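Local coordinates for protein EvdO2 (Micromonospora carbonacea, PDB 4XAB) that probably acts as a non-haem iron, 2-oxoglutarate-dependent oxygenase that carries out an oxidative cyclization in orthosomycin antibiotic biosynthesis, at residues A[24-29]-A[206-211]; A[145-150]-A[228-233]. All coordinates share one frame; numbering follows the deposited sequence. Where two conformers were deposited one is given.

Contact 1 of 2, residues A[24-29]-A[206-211]; sequences AILPQV and AVVHDF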
# COMPACT_ATOMS: atom_id res chain seq x y z
N ALA A 24 -7.98 8.76 -1.78
CA ALA A 24 -8.33 9.82 -0.83
C ALA A 24 -7.27 9.94 0.22
O ALA A 24 -6.65 8.94 0.59
CB ALA A 24 -9.67 9.54 -0.20
N ILE A 25 -7.08 11.16 0.70
CA ILE A 25 -6.16 11.43 1.78
C ILE A 25 -6.92 11.58 3.09
O ILE A 25 -7.89 12.33 3.15
CB ILE A 25 -5.36 12.72 1.54
CG1 ILE A 25 -4.39 12.53 0.37
CG2 ILE A 25 -4.61 13.12 2.81
CD1 ILE A 25 -3.55 13.77 0.09
N LEU A 26 -6.47 10.86 4.11
CA LEU A 26 -7.01 11.00 5.45
C LEU A 26 -5.91 11.54 6.34
O LEU A 26 -4.96 10.82 6.64
CB LEU A 26 -7.52 9.67 5.96
CG LEU A 26 -8.41 8.88 5.02
CD1 LEU A 26 -8.74 7.52 5.62
CD2 LEU A 26 -9.66 9.67 4.73
N PRO A 27 -6.02 12.80 6.78
CA PRO A 27 -4.89 13.43 7.47
C PRO A 27 -4.42 12.72 8.74
O PRO A 27 -3.22 12.74 9.02
CB PRO A 27 -5.43 14.83 7.80
CG PRO A 27 -6.41 15.10 6.72
CD PRO A 27 -7.10 13.77 6.48
N GLN A 28 -5.33 12.12 9.50
CA GLN A 28 -4.94 11.48 10.74
C GLN A 28 -5.82 10.27 11.04
O GLN A 28 -6.86 10.40 11.70
CB GLN A 28 -5.01 12.49 11.90
CG GLN A 28 -4.53 11.92 13.25
CD GLN A 28 -3.25 12.57 13.76
OE1 GLN A 28 -3.14 13.79 13.83
NE2 GLN A 28 -2.27 11.74 14.13
N VAL A 29 -5.42 9.10 10.57
CA VAL A 29 -6.22 7.90 10.81
C VAL A 29 -5.69 7.13 12.03
O VAL A 29 -6.39 6.31 12.60
CB VAL A 29 -6.25 6.98 9.56
CG1 VAL A 29 -4.96 6.19 9.43
CG2 VAL A 29 -7.45 6.02 9.62
N ALA A 206 -3.04 8.77 6.24
CA ALA A 206 -3.15 7.62 5.33
C ALA A 206 -3.64 8.05 3.98
O ALA A 206 -4.31 9.07 3.84
CB ALA A 206 -4.08 6.54 5.89
N VAL A 207 -3.31 7.24 2.98
CA VAL A 207 -3.96 7.36 1.70
C VAL A 207 -4.72 6.06 1.48
O VAL A 207 -4.31 4.98 1.95
CB VAL A 207 -2.96 7.62 0.54
CG1 VAL A 207 -2.42 9.03 0.63
CG2 VAL A 207 -1.84 6.62 0.58
N VAL A 208 -5.86 6.21 0.84
CA VAL A 208 -6.74 5.08 0.52
C VAL A 208 -6.88 4.99 -0.99
O VAL A 208 -7.16 6.00 -1.63
CB VAL A 208 -8.12 5.28 1.16
CG1 VAL A 208 -9.00 4.06 0.92
CG2 VAL A 208 -7.97 5.58 2.67
N HIS A 209 -6.70 3.82 -1.60
CA HIS A 209 -6.94 3.73 -3.04
C HIS A 209 -7.57 2.43 -3.47
O HIS A 209 -7.33 1.36 -2.89
CB HIS A 209 -5.65 3.94 -3.86
CG HIS A 209 -4.55 2.96 -3.58
ND1 HIS A 209 -3.54 3.22 -2.67
CD2 HIS A 209 -4.28 1.74 -4.10
CE1 HIS A 209 -2.72 2.19 -2.63
NE2 HIS A 209 -3.13 1.29 -3.50
N ASP A 210 -8.37 2.55 -4.51
CA ASP A 210 -9.05 1.42 -5.15
C ASP A 210 -8.05 0.43 -5.77
O ASP A 210 -6.95 0.81 -6.15
CB ASP A 210 -10.01 1.95 -6.21
CG ASP A 210 -10.88 0.86 -6.81
OD1 ASP A 210 -10.54 0.30 -7.88
OD2 ASP A 210 -11.91 0.55 -6.20
N PHE A 211 -8.45 -0.83 -5.87
CA PHE A 211 -7.62 -1.84 -6.51
C PHE A 211 -7.21 -1.46 -7.94
O PHE A 211 -6.21 -1.97 -8.45
CB PHE A 211 -8.36 -3.19 -6.55
CG PHE A 211 -8.31 -3.95 -5.25
CD1 PHE A 211 -7.52 -3.53 -4.20
CD2 PHE A 211 -9.06 -5.11 -5.10
CE1 PHE A 211 -7.47 -4.24 -3.01
CE2 PHE A 211 -9.00 -5.83 -3.92
CZ PHE A 211 -8.21 -5.40 -2.88
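Four backbone hydrogen bonds join the end of strand 23-26 to strand 206-210 in antiparallel register. A24 and V208 form one hydrogen-bonded pair, and L26 and A206 form the other. The straightest of the four runs from L26 N to A206 O, at 2.8 Å and 173° at the hydrogen. The bond from A24 N to V208 O is the most bent, at 142°. Between the two pairs, I25 and V207 make a non-hydrogen-bonded pair. Here V207 CA lies 3.3 Å from A24 O, a CA-H...O contact.

The pairing adds an outer strand to the antiparallel sheet of the double-stranded beta-helix, the cupin-type barrel of the phytanoyl-CoA dioxygenase family. The other neighbour of strand 206-210 is strand 139-149. After L26 the chain leaves the strand at P27 and turns back over A206.

The apolar contacts divide between the two faces of the sheet. On the face of I25 and V207 the side chains lie side by side and point the same way. I25 CG1 and V207 CG1, each anti to its own carbonyl carbon, meet at 4.0 Å. L26 and V208 share the other face and cross obliquely. One branch of each does the touching, L26 CD1 against V208 CG2 at 3.6 Å. V29 is in the loop, and its CG1 sits in the crowded position between N and C (chi1 78°). V29 CG1 packs on A206 CB at 3.7 Å. Helix 89-102 covers this side, with I97 against L26 and V29, and F101 against V208.

Contact 2 of 2, residues A[145-150]-A[228-233]; sequences SIWTTL and AYVLVF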
# COMPACT_ATOMS: atom_id res chain seq x y z
N SER A 145 -7.05 -0.35 -0.50
CA SER A 145 -5.92 -0.38 0.42
C SER A 145 -5.89 0.91 1.23
O SER A 145 -6.13 1.97 0.69
CB SER A 145 -4.60 -0.52 -0.33
OG SER A 145 -4.54 -1.77 -0.99
N ILE A 146 -5.56 0.78 2.52
CA ILE A 146 -5.37 1.92 3.41
C ILE A 146 -3.93 1.89 3.89
O ILE A 146 -3.52 1.00 4.66
CB ILE A 146 -6.37 1.88 4.60
CG1 ILE A 146 -7.80 1.91 4.10
CG2 ILE A 146 -6.16 3.08 5.51
CD1 ILE A 146 -8.87 1.68 5.19
N TRP A 147 -3.16 2.85 3.38
CA TRP A 147 -1.72 2.99 3.56
C TRP A 147 -1.49 4.01 4.67
O TRP A 147 -1.59 5.20 4.41
CB TRP A 147 -1.11 3.45 2.23
CG TRP A 147 0.39 3.46 2.01
CD1 TRP A 147 1.16 2.46 1.48
CD2 TRP A 147 1.28 4.58 2.20
NE1 TRP A 147 2.47 2.87 1.37
CE2 TRP A 147 2.57 4.16 1.81
CE3 TRP A 147 1.11 5.88 2.68
CZ2 TRP A 147 3.70 5.00 1.88
CZ3 TRP A 147 2.24 6.72 2.75
CH2 TRP A 147 3.50 6.27 2.35
N THR A 148 -1.22 3.55 5.89
CA THR A 148 -1.02 4.46 7.03
C THR A 148 0.47 4.67 7.22
O THR A 148 1.21 3.69 7.37
CB THR A 148 -1.61 3.91 8.34
OG1 THR A 148 -3.02 3.71 8.20
CG2 THR A 148 -1.33 4.86 9.52
N THR A 149 0.92 5.92 7.21
CA THR A 149 2.36 6.14 7.34
C THR A 149 2.72 6.34 8.81
O THR A 149 1.94 6.90 9.59
CB THR A 149 2.82 7.35 6.50
OG1 THR A 149 4.24 7.45 6.55
CG2 THR A 149 2.18 8.67 7.00
N LEU A 150 3.90 5.84 9.19
CA LEU A 150 4.40 6.02 10.55
C LEU A 150 5.32 7.23 10.63
O LEU A 150 5.72 7.65 11.72
CB LEU A 150 5.17 4.77 11.02
CG LEU A 150 4.48 3.42 10.96
CD1 LEU A 150 5.25 2.39 11.80
CD2 LEU A 150 3.03 3.53 11.41
N ALA A 228 5.37 2.28 6.40
CA ALA A 228 3.93 2.33 6.17
C ALA A 228 3.33 1.02 6.62
O ALA A 228 3.96 -0.03 6.53
CB ALA A 228 3.63 2.58 4.69
N TYR A 229 2.11 1.09 7.14
CA TYR A 229 1.36 -0.09 7.50
C TYR A 229 0.12 -0.09 6.62
O TYR A 229 -0.67 0.86 6.64
CB TYR A 229 0.98 -0.09 8.98
CG TYR A 229 0.10 -1.23 9.41
CD1 TYR A 229 0.53 -2.55 9.31
CD2 TYR A 229 -1.16 -1.00 9.95
CE1 TYR A 229 -0.27 -3.60 9.71
CE2 TYR A 229 -1.97 -2.05 10.36
CZ TYR A 229 -1.52 -3.34 10.24
OH TYR A 229 -2.31 -4.39 10.64
N VAL A 230 -0.03 -1.14 5.83
CA VAL A 230 -1.07 -1.17 4.82
C VAL A 230 -2.12 -2.19 5.21
O VAL A 230 -1.79 -3.33 5.54
CB VAL A 230 -0.51 -1.52 3.42
CG1 VAL A 230 -1.62 -1.46 2.39
CG2 VAL A 230 0.62 -0.56 3.03
N LEU A 231 -3.38 -1.78 5.20
CA LEU A 231 -4.48 -2.72 5.39
C LEU A 231 -5.26 -2.82 4.10
O LEU A 231 -5.61 -1.81 3.50
CB LEU A 231 -5.38 -2.27 6.54
CG LEU A 231 -4.80 -2.48 7.93
CD1 LEU A 231 -5.60 -1.68 8.95
CD2 LEU A 231 -4.81 -3.98 8.26
N VAL A 232 -5.49 -4.05 3.66
CA VAL A 232 -6.26 -4.32 2.46
C VAL A 232 -7.62 -4.89 2.85
O VAL A 232 -7.69 -5.78 3.66
CB VAL A 232 -5.51 -5.30 1.56
CG1 VAL A 232 -6.39 -5.70 0.39
CG2 VAL A 232 -4.20 -4.66 1.11
N PHE A 233 -8.68 -4.32 2.29
CA PHE A 233 -10.04 -4.78 2.53
C PHE A 233 -10.67 -5.10 1.20
O PHE A 233 -10.58 -4.30 0.26
CB PHE A 233 -10.87 -3.71 3.28
CG PHE A 233 -10.40 -3.45 4.68
CD1 PHE A 233 -9.52 -2.40 4.97
CD2 PHE A 233 -10.82 -4.26 5.73
CE1 PHE A 233 -9.09 -2.18 6.26
CE2 PHE A 233 -10.39 -4.04 7.02
CZ PHE A 233 -9.51 -2.99 7.29
O HOH W 1 -3.39 1.06 7.40
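The W147 indole carries A228 CB over one face, 3.7 Å from the centroid of the five-membered ring, a CH-pi contact. V230 CG2 approaches the same ring obliquely and comes within 3.4 Å of W147 CD1. W147 CG is anti to the backbone N (chi1 -169°), which lays the indole alongside the strand. An alanine in place of W147 would remove the indole and would probably leave A228 CB and V230 CG2 without this packing partner. The F233 ring meets I146 CD1 obliquely, with F233 CE1 4.0 Å away.

The strands pair antiparallel through four backbone bonds, two each for I146-L231 and T148-Y229. In one, T148 N lies 31° above the carbonyl plane of Y229. A water donates to I146 O at 2.7 Å and to Y229 O at 2.8 Å. It also bonds T148 OG1, which has a second partner in H90 NE2.

In the double-stranded beta-helix, strand 226-234 lies between strands 139-149 and 110-118. V230 packs on H114 and I116 of strand 110-118. On the I146 and F233 side, helix 89-102 covers the sheet through C94, R95 and A98.

Contacts 1 and 2 belong to one sheet, with centres about 8 Å apart. Strands 206-210 and 139-149 join them: W147 N lies 2.8 Å from V207 O, and S145 N lies 3.0 Å from H209 O, both probable hydrogen bonds. The strand order is thus 23-26, 206-210, 139-149, 226-234. The face bearing V207, H209, S145 and W147 is turned toward the nickel ion held by H129, D131 and H215. The side chain of S145 is about 6 Å from the metal, and that of V207 about 10 Å. H209 NE2 hydrogen-bonds D131 OD2, a second-shell link to the site. An imidazole, probably from the crystallisation liquor, lies about 4 Å from the W147 side chain.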